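Local coordinates for protein putative short-chain dehydrogenase/reductase (Burkholderia xenovorans, PDB 5JY1) that binds NAD as a short-chain dehydrogenase/reductase and probably catalyses NAD(P)-dependent oxidoreduction, possibly reduction of 3-oxoacyl groups carried on acyl carrier protein, at residues 149-161 and 252-266. Sequence-based numbering, arbitrary orientation.
Sequences FYSIDTETGAWLH and HVDGGLHLPGYNSRP. With NAD (nicotinamide-adenine-dinucleotide), chain E.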
loop_
_atom_site.group_PDB
_atom_site.type_symbol
_atom_site.label_atom_id
_atom_site.label_comp_id
_atom_site.label_asym_id
_atom_site.label_seq_id
_atom_site.Cartn_x
_atom_site.Cartn_y
_atom_site.Cartn_z
ATOM N N PHE A 149 -7.002 -4.119 -15.917
ATOM C CA PHE A 149 -7.665 -2.930 -15.397
ATOM C C PHE A 149 -8.390 -3.270 -14.106
ATOM O O PHE A 149 -9.202 -4.197 -14.068
ATOM C CB PHE A 149 -8.643 -2.344 -16.418
ATOM C CG PHE A 149 -7.978 -1.506 -17.472
ATOM C CD1 PHE A 149 -7.740 -0.164 -17.253
ATOM C CD2 PHE A 149 -7.565 -2.065 -18.664
ATOM C CE1 PHE A 149 -7.117 0.620 -18.213
ATOM C CE2 PHE A 149 -6.947 -1.287 -19.633
ATOM C CZ PHE A 149 -6.724 0.057 -19.408
ATOM N N TYR A 150 -8.089 -2.524 -13.047
ATOM C CA TYR A 150 -8.856 -2.670 -11.818
ATOM C C TYR A 150 -9.467 -1.302 -11.533
ATOM O O TYR A 150 -9.731 -0.547 -12.479
ATOM C CB TYR A 150 -7.993 -3.246 -10.679
ATOM C CG TYR A 150 -7.032 -2.305 -9.975
ATOM C CD1 TYR A 150 -5.914 -1.796 -10.626
ATOM C CD2 TYR A 150 -7.221 -1.973 -8.635
ATOM C CE1 TYR A 150 -5.025 -0.946 -9.964
ATOM C CE2 TYR A 150 -6.355 -1.140 -7.973
ATOM C CZ TYR A 150 -5.262 -0.626 -8.637
ATOM O OH TYR A 150 -4.411 0.206 -7.964
ATOM N N SER A 151 -9.726 -0.963 -10.274
ATOM C CA SER A 151 -10.436 0.273 -10.000
ATOM C C SER A 151 -10.059 0.812 -8.631
ATOM O O SER A 151 -9.811 0.053 -7.687
ATOM C CB SER A 151 -11.958 0.076 -10.072
ATOM O OG SER A 151 -12.637 1.273 -9.702
ATOM N N ILE A 152 -10.050 2.142 -8.531
ATOM C CA ILE A 152 -9.919 2.816 -7.242
ATOM C C ILE A 152 -11.014 2.378 -6.275
ATOM O O ILE A 152 -10.823 2.442 -5.055
ATOM C CB ILE A 152 -9.923 4.348 -7.455
ATOM C CG1 ILE A 152 -9.607 5.087 -6.157
ATOM C CG2 ILE A 152 -11.276 4.813 -7.971
ATOM C CD1 ILE A 152 -9.462 6.571 -6.346
ATOM N N ASP A 153 -12.160 1.912 -6.795
ATOM C CA ASP A 153 -13.230 1.425 -5.923
ATOM C C ASP A 153 -12.776 0.255 -5.056
ATOM O O ASP A 153 -13.322 0.053 -3.959
ATOM C CB ASP A 153 -14.445 0.997 -6.754
ATOM C CG ASP A 153 -15.224 2.173 -7.333
ATOM O OD1 ASP A 153 -14.908 3.354 -7.043
ATOM O OD2 ASP A 153 -16.193 1.894 -8.066
ATOM N N THR A 154 -11.812 -0.548 -5.532
ATOM C CA THR A 154 -11.309 -1.666 -4.731
ATOM C C THR A 154 -10.543 -1.192 -3.516
ATOM O O THR A 154 -10.347 -1.976 -2.580
ATOM C CB THR A 154 -10.367 -2.573 -5.529
ATOM O OG1 THR A 154 -9.141 -1.869 -5.799
ATOM C CG2 THR A 154 -10.993 -2.990 -6.830
ATOM N N GLU A 155 -10.066 0.049 -3.538
ATOM C CA GLU A 155 -9.272 0.608 -2.460
ATOM C C GLU A 155 -10.093 1.471 -1.512
ATOM O O GLU A 155 -9.762 1.561 -0.323
ATOM C CB GLU A 155 -8.109 1.418 -3.058
ATOM C CG GLU A 155 -7.105 0.510 -3.763
ATOM C CD GLU A 155 -6.294 1.177 -4.861
ATOM O OE1 GLU A 155 -6.678 2.269 -5.332
ATOM O OE2 GLU A 155 -5.278 0.569 -5.280
ATOM N N THR A 156 -11.163 2.095 -2.004
ATOM C CA THR A 156 -12.058 2.847 -1.133
ATOM C C THR A 156 -13.209 2.002 -0.614
ATOM O O THR A 156 -13.953 2.472 0.253
ATOM C CB THR A 156 -12.645 4.073 -1.850
ATOM O OG1 THR A 156 -13.516 3.641 -2.908
ATOM C CG2 THR A 156 -11.548 4.940 -2.448
ATOM N N GLY A 157 -13.384 0.783 -1.135
ATOM C CA GLY A 157 -14.566 -0.003 -0.820
ATOM C C GLY A 157 -15.833 0.727 -1.220
ATOM O O GLY A 157 -16.771 0.834 -0.429
ATOM N N ALA A 158 -15.865 1.248 -2.445
ATOM C CA ALA A 158 -16.925 2.167 -2.841
ATOM C C ALA A 158 -18.307 1.551 -2.645
ATOM O O ALA A 158 -18.540 0.385 -2.979
ATOM C CB ALA A 158 -16.743 2.582 -4.301
ATOM N N TRP A 159 -19.218 2.354 -2.089
ATOM C CA TRP A 159 -20.595 1.932 -1.859
ATOM C C TRP A 159 -21.253 1.472 -3.156
ATOM O O TRP A 159 -20.991 2.010 -4.236
ATOM C CB TRP A 159 -21.429 3.078 -1.284
ATOM C CG TRP A 159 -21.132 3.491 0.129
ATOM C CD1 TRP A 159 -20.038 4.185 0.576
ATOM C CD2 TRP A 159 -21.983 3.304 1.269
ATOM N NE1 TRP A 159 -20.147 4.411 1.930
ATOM C CE2 TRP A 159 -21.329 3.881 2.379
ATOM C CE3 TRP A 159 -23.227 2.688 1.462
ATOM C CZ2 TRP A 159 -21.880 3.863 3.668
ATOM C CZ3 TRP A 159 -23.773 2.669 2.748
ATOM C CH2 TRP A 159 -23.099 3.260 3.830
ATOM N N LEU A 160 -22.125 0.470 -3.028
ATOM C CA LEU A 160 -23.021 -0.038 -4.066
ATOM C C LEU A 160 -22.296 -0.867 -5.117
ATOM O O LEU A 160 -22.948 -1.341 -6.060
ATOM C CB LEU A 160 -23.803 1.084 -4.780
ATOM C CG LEU A 160 -24.518 2.122 -3.906
ATOM C CD1 LEU A 160 -25.276 3.134 -4.761
ATOM C CD2 LEU A 160 -25.461 1.442 -2.916
ATOM N N HIS A 161 -20.982 -1.079 -4.979
ATOM C CA HIS A 161 -20.169 -1.787 -5.960
ATOM C C HIS A 161 -19.478 -3.007 -5.362
ATOM O O HIS A 161 -18.426 -3.423 -5.851
ATOM C CB HIS A 161 -19.121 -0.850 -6.567
ATOM C CG HIS A 161 -19.697 0.286 -7.348
ATOM N ND1 HIS A 161 -18.926 1.337 -7.799
ATOM C CD2 HIS A 161 -20.957 0.531 -7.779
ATOM C CE1 HIS A 161 -19.690 2.187 -8.464
ATOM N NE2 HIS A 161 -20.926 1.722 -8.467
ATOM N N HIS A 252 -2.350 4.254 -10.798
ATOM C CA HIS A 252 -3.571 5.030 -10.928
ATOM C C HIS A 252 -3.415 6.046 -12.048
ATOM O O HIS A 252 -2.453 6.821 -12.059
ATOM C CB HIS A 252 -3.891 5.741 -9.613
ATOM C CG HIS A 252 -4.125 4.796 -8.472
ATOM N ND1 HIS A 252 -3.095 4.277 -7.721
ATOM C CD2 HIS A 252 -5.264 4.259 -7.977
ATOM C CE1 HIS A 252 -3.592 3.467 -6.798
ATOM N NE2 HIS A 252 -4.907 3.441 -6.931
ATOM N N VAL A 253 -4.378 6.054 -12.976
ATOM C CA VAL A 253 -4.394 7.007 -14.090
ATOM C C VAL A 253 -5.719 7.757 -14.020
ATOM O O VAL A 253 -6.693 7.411 -14.704
ATOM C CB VAL A 253 -4.196 6.299 -15.446
ATOM C CG1 VAL A 253 -4.039 7.336 -16.567
ATOM C CG2 VAL A 253 -2.960 5.418 -15.401
ATOM N N ASP A 254 -5.759 8.800 -13.174
ATOM C CA ASP A 254 -7.035 9.284 -12.659
ATOM C C ASP A 254 -6.975 10.753 -12.273
ATOM O O ASP A 254 -7.823 11.206 -11.493
ATOM C CB ASP A 254 -7.468 8.469 -11.402
ATOM C CG ASP A 254 -6.413 8.501 -10.284
ATOM O OD1 ASP A 254 -5.378 9.179 -10.444
ATOM O OD2 ASP A 254 -6.618 7.839 -9.239
ATOM N N GLY A 255 -6.014 11.508 -12.800
ATOM C CA GLY A 255 -5.907 12.902 -12.416
ATOM C C GLY A 255 -5.491 13.105 -10.982
ATOM O O GLY A 255 -5.612 14.222 -10.466
ATOM N N GLY A 256 -5.033 12.054 -10.315
ATOM C CA GLY A 256 -4.669 12.138 -8.916
ATOM C C GLY A 256 -5.761 11.772 -7.934
ATOM O O GLY A 256 -5.544 11.912 -6.726
ATOM N N LEU A 257 -6.918 11.291 -8.408
ATOM C CA LEU A 257 -8.057 11.037 -7.520
ATOM C C LEU A 257 -7.700 10.115 -6.355
ATOM O O LEU A 257 -8.258 10.265 -5.260
ATOM C CB LEU A 257 -9.224 10.439 -8.320
ATOM C CG LEU A 257 -10.526 10.194 -7.539
ATOM C CD1 LEU A 257 -11.160 11.503 -7.136
ATOM C CD2 LEU A 257 -11.518 9.350 -8.324
ATOM N N HIS A 258 -6.768 9.178 -6.555
ATOM C CA HIS A 258 -6.380 8.259 -5.484
ATOM C C HIS A 258 -5.879 8.981 -4.235
ATOM O O HIS A 258 -5.957 8.423 -3.133
ATOM C CB HIS A 258 -5.307 7.297 -6.002
ATOM C CG HIS A 258 -4.033 7.981 -6.377
ATOM N ND1 HIS A 258 -2.964 8.064 -5.513
ATOM C CD2 HIS A 258 -3.667 8.647 -7.503
ATOM C CE1 HIS A 258 -1.996 8.764 -6.084
ATOM N NE2 HIS A 258 -2.397 9.128 -7.292
ATOM N N LEU A 259 -5.382 10.219 -4.371
ATOM C CA LEU A 259 -4.900 10.935 -3.188
ATOM C C LEU A 259 -6.045 11.350 -2.270
ATOM O O LEU A 259 -6.081 10.887 -1.116
ATOM C CB LEU A 259 -4.015 12.116 -3.611
ATOM C CG LEU A 259 -2.646 11.772 -4.204
ATOM C CD1 LEU A 259 -1.968 13.047 -4.749
ATOM C CD2 LEU A 259 -1.753 11.084 -3.180
ATOM N N PRO A 260 -7.008 12.191 -2.690
ATOM C CA PRO A 260 -8.105 12.529 -1.767
ATOM C C PRO A 260 -9.137 11.428 -1.615
ATOM O O PRO A 260 -9.940 11.492 -0.676
ATOM C CB PRO A 260 -8.735 13.779 -2.400
ATOM C CG PRO A 260 -8.489 13.589 -3.869
ATOM C CD PRO A 260 -7.132 12.934 -3.964
ATOM N N GLY A 261 -9.154 10.440 -2.503
ATOM C CA GLY A 261 -10.259 9.507 -2.465
ATOM C C GLY A 261 -11.550 10.195 -2.897
ATOM O O GLY A 261 -11.552 11.226 -3.583
ATOM N N TYR A 262 -12.664 9.591 -2.487
ATOM C CA TYR A 262 -13.993 10.148 -2.719
ATOM C C TYR A 262 -14.966 9.437 -1.786
ATOM O O TYR A 262 -14.850 8.226 -1.578
ATOM C CB TYR A 262 -14.431 9.971 -4.181
ATOM C CG TYR A 262 -14.257 8.541 -4.612
ATOM C CD1 TYR A 262 -13.012 8.076 -5.014
ATOM C CD2 TYR A 262 -15.316 7.640 -4.561
ATOM C CE1 TYR A 262 -12.824 6.769 -5.365
ATOM C CE2 TYR A 262 -15.137 6.318 -4.918
ATOM C CZ TYR A 262 -13.884 5.895 -5.320
ATOM O OH TYR A 262 -13.667 4.591 -5.673
ATOM N N ASN A 263 -15.922 10.179 -1.244
ATOM C CA ASN A 263 -16.937 9.592 -0.375
ATOM C C ASN A 263 -18.136 9.195 -1.231
ATOM O O ASN A 263 -18.784 10.055 -1.833
ATOM C CB ASN A 263 -17.338 10.577 0.726
ATOM C CG ASN A 263 -18.223 9.942 1.793
ATOM O OD1 ASN A 263 -18.586 8.770 1.703
ATOM N ND2 ASN A 263 -18.560 10.719 2.819
ATOM N N SER A 264 -18.423 7.894 -1.291
ATOM C CA SER A 264 -19.476 7.362 -2.149
ATOM C C SER A 264 -20.755 6.996 -1.392
ATOM O O SER A 264 -21.632 6.332 -1.961
ATOM C CB SER A 264 -18.954 6.147 -2.933
ATOM O OG SER A 264 -18.291 5.207 -2.091
ATOM N N ARG A 265 -20.910 7.432 -0.144
ATOM C CA ARG A 265 -22.142 7.112 0.571
ATOM C C ARG A 265 -23.331 7.739 -0.150
ATOM O O ARG A 265 -23.322 8.951 -0.413
ATOM C CB ARG A 265 -22.115 7.602 2.017
ATOM C CG ARG A 265 -23.397 7.233 2.766
ATOM C CD ARG A 265 -23.496 7.878 4.155
ATOM N NE ARG A 265 -22.431 7.408 5.034
ATOM C CZ ARG A 265 -21.379 8.135 5.396
ATOM N NH1 ARG A 265 -21.259 9.386 4.961
ATOM N NH2 ARG A 265 -20.447 7.609 6.193
ATOM N N PRO A 266 -24.356 6.960 -0.503
ATOM C CA PRO A 266 -25.530 7.544 -1.167
ATOM C C PRO A 266 -26.236 8.558 -0.276
ATOM O O PRO A 266 -26.195 8.476 0.954
ATOM C CB PRO A 266 -26.421 6.327 -1.450
ATOM C CG PRO A 266 -25.488 5.162 -1.466
ATOM C CD PRO A 266 -24.420 5.488 -0.450
HETATM P PA NAD E . -17.556 0.747 -20.963
HETATM O O1A NAD E . -18.834 0.310 -20.314
HETATM O O2A NAD E . -17.617 2.154 -21.538
HETATM O O5B NAD E . -17.095 -0.325 -22.158
HETATM C C5B NAD E . -17.209 -1.671 -21.853
HETATM C C4B NAD E . -16.913 -2.497 -23.170
HETATM O O4B NAD E . -16.900 -3.752 -22.869
HETATM C C3B NAD E . -18.113 -2.295 -24.159
HETATM O O3B NAD E . -17.635 -2.011 -25.438
HETATM C C2B NAD E . -18.826 -3.624 -24.102
HETATM O O2B NAD E . -19.646 -3.855 -25.349
HETATM C C1B NAD E . -17.819 -4.468 -23.978
HETATM N N9A NAD E . -18.265 -5.748 -23.457
HETATM C C8A NAD E . -19.203 -5.934 -22.526
HETATM N N7A NAD E . -19.326 -7.231 -22.328
HETATM C C5A NAD E . -18.465 -7.853 -23.138
HETATM C C6A NAD E . -18.206 -9.212 -23.326
HETATM N N6A NAD E . -18.705 -10.457 -22.760
HETATM N N1A NAD E . -17.292 -9.588 -24.199
HETATM C C2A NAD E . -16.605 -8.639 -24.919
HETATM N N3A NAD E . -16.855 -7.318 -24.751
HETATM C C4A NAD E . -17.803 -6.937 -23.836
HETATM O O3 NAD E . -16.359 0.639 -19.832
HETATM P PN NAD E . -15.234 1.749 -19.423
HETATM O O1N NAD E . -15.886 2.822 -18.565
HETATM O O2N NAD E . -14.548 2.408 -20.634
HETATM O O5D NAD E . -14.132 0.957 -18.474
HETATM C C5D NAD E . -13.202 0.071 -19.095
HETATM C C4D NAD E . -12.318 -0.621 -18.005
HETATM O O4D NAD E . -11.855 0.282 -17.143
HETATM C C3D NAD E . -13.196 -1.576 -17.190
HETATM O O3D NAD E . -12.509 -2.676 -16.826
HETATM C C2D NAD E . -13.561 -0.732 -15.944
HETATM O O2D NAD E . -13.963 -1.677 -14.867
HETATM C C1D NAD E . -12.449 -0.075 -15.689
HETATM N N1N NAD E . -12.680 1.169 -14.971
HETATM C C2N NAD E . -13.147 2.271 -15.616
HETATM C C3N NAD E . -13.372 3.464 -14.925
HETATM C C7N NAD E . -13.896 4.693 -15.630
HETATM O O7N NAD E . -13.913 5.775 -15.063
HETATM N N7N NAD E . -14.375 4.603 -16.953
HETATM C C4N NAD E . -13.118 3.520 -13.578
HETATM C C5N NAD E . -12.648 2.431 -12.934
HETATM C C6N NAD E . -12.420 1.238 -13.636
HETATM O O HOH W 1 -15.698 5.706 -1.711
#
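Glu155 with His252, and Trp159 with Ser264 and Arg265, make this mixed polar and apolar contact in a Rossmann-type SDR subunit. It joins the loop and short helix after strand 144-149 to the start of the C-terminal tail. Segment 149-161 passes the nicotinamide of NAD; segment 252-266 ends strand 250-253, the outermost strand of this chain's sheet, and begins the tail. At one end His252 NE2 donates to Glu155 OE1 at 2.7 Å. The bond is nearly straight (171°), lies in the imidazole plane and uses the syn lone pair. Tyr150 OH donates to the other carboxylate oxygen, Glu155 OE2, at 2.8 Å, and so helps fix that carboxylate's rotation.

In the middle, Ile152 CD1 lies 3.6 Å from His258 CA and 4.0 Å from Leu257 CG. Both torsions of Ile152 are extended (chi1 -173°, chi2 174°), which carries CD1 toward these residues. In the conformer given, the Tyr262 ring turns its edge to CD1.

At the far end Ser264 OG accepts from Trp159 N at 3.0 Å. A water joins this hydroxyl to Tyr262 O. Arg265 CA sits over the indole, 3.5 Å from the centroid of the five-membered ring, a CH-pi contact. Pro266 CD packs against the six-membered part, 3.6 Å from Trp159 CE3. Arg265 NH1 bonds to Ala217 O of the second subunit. One bond to Glu155, which Tyr150 helps position, and a separate grip on Trp159 tie the tail to the loop beside the cofactor; the carboxylate would probably favour a protonated His252.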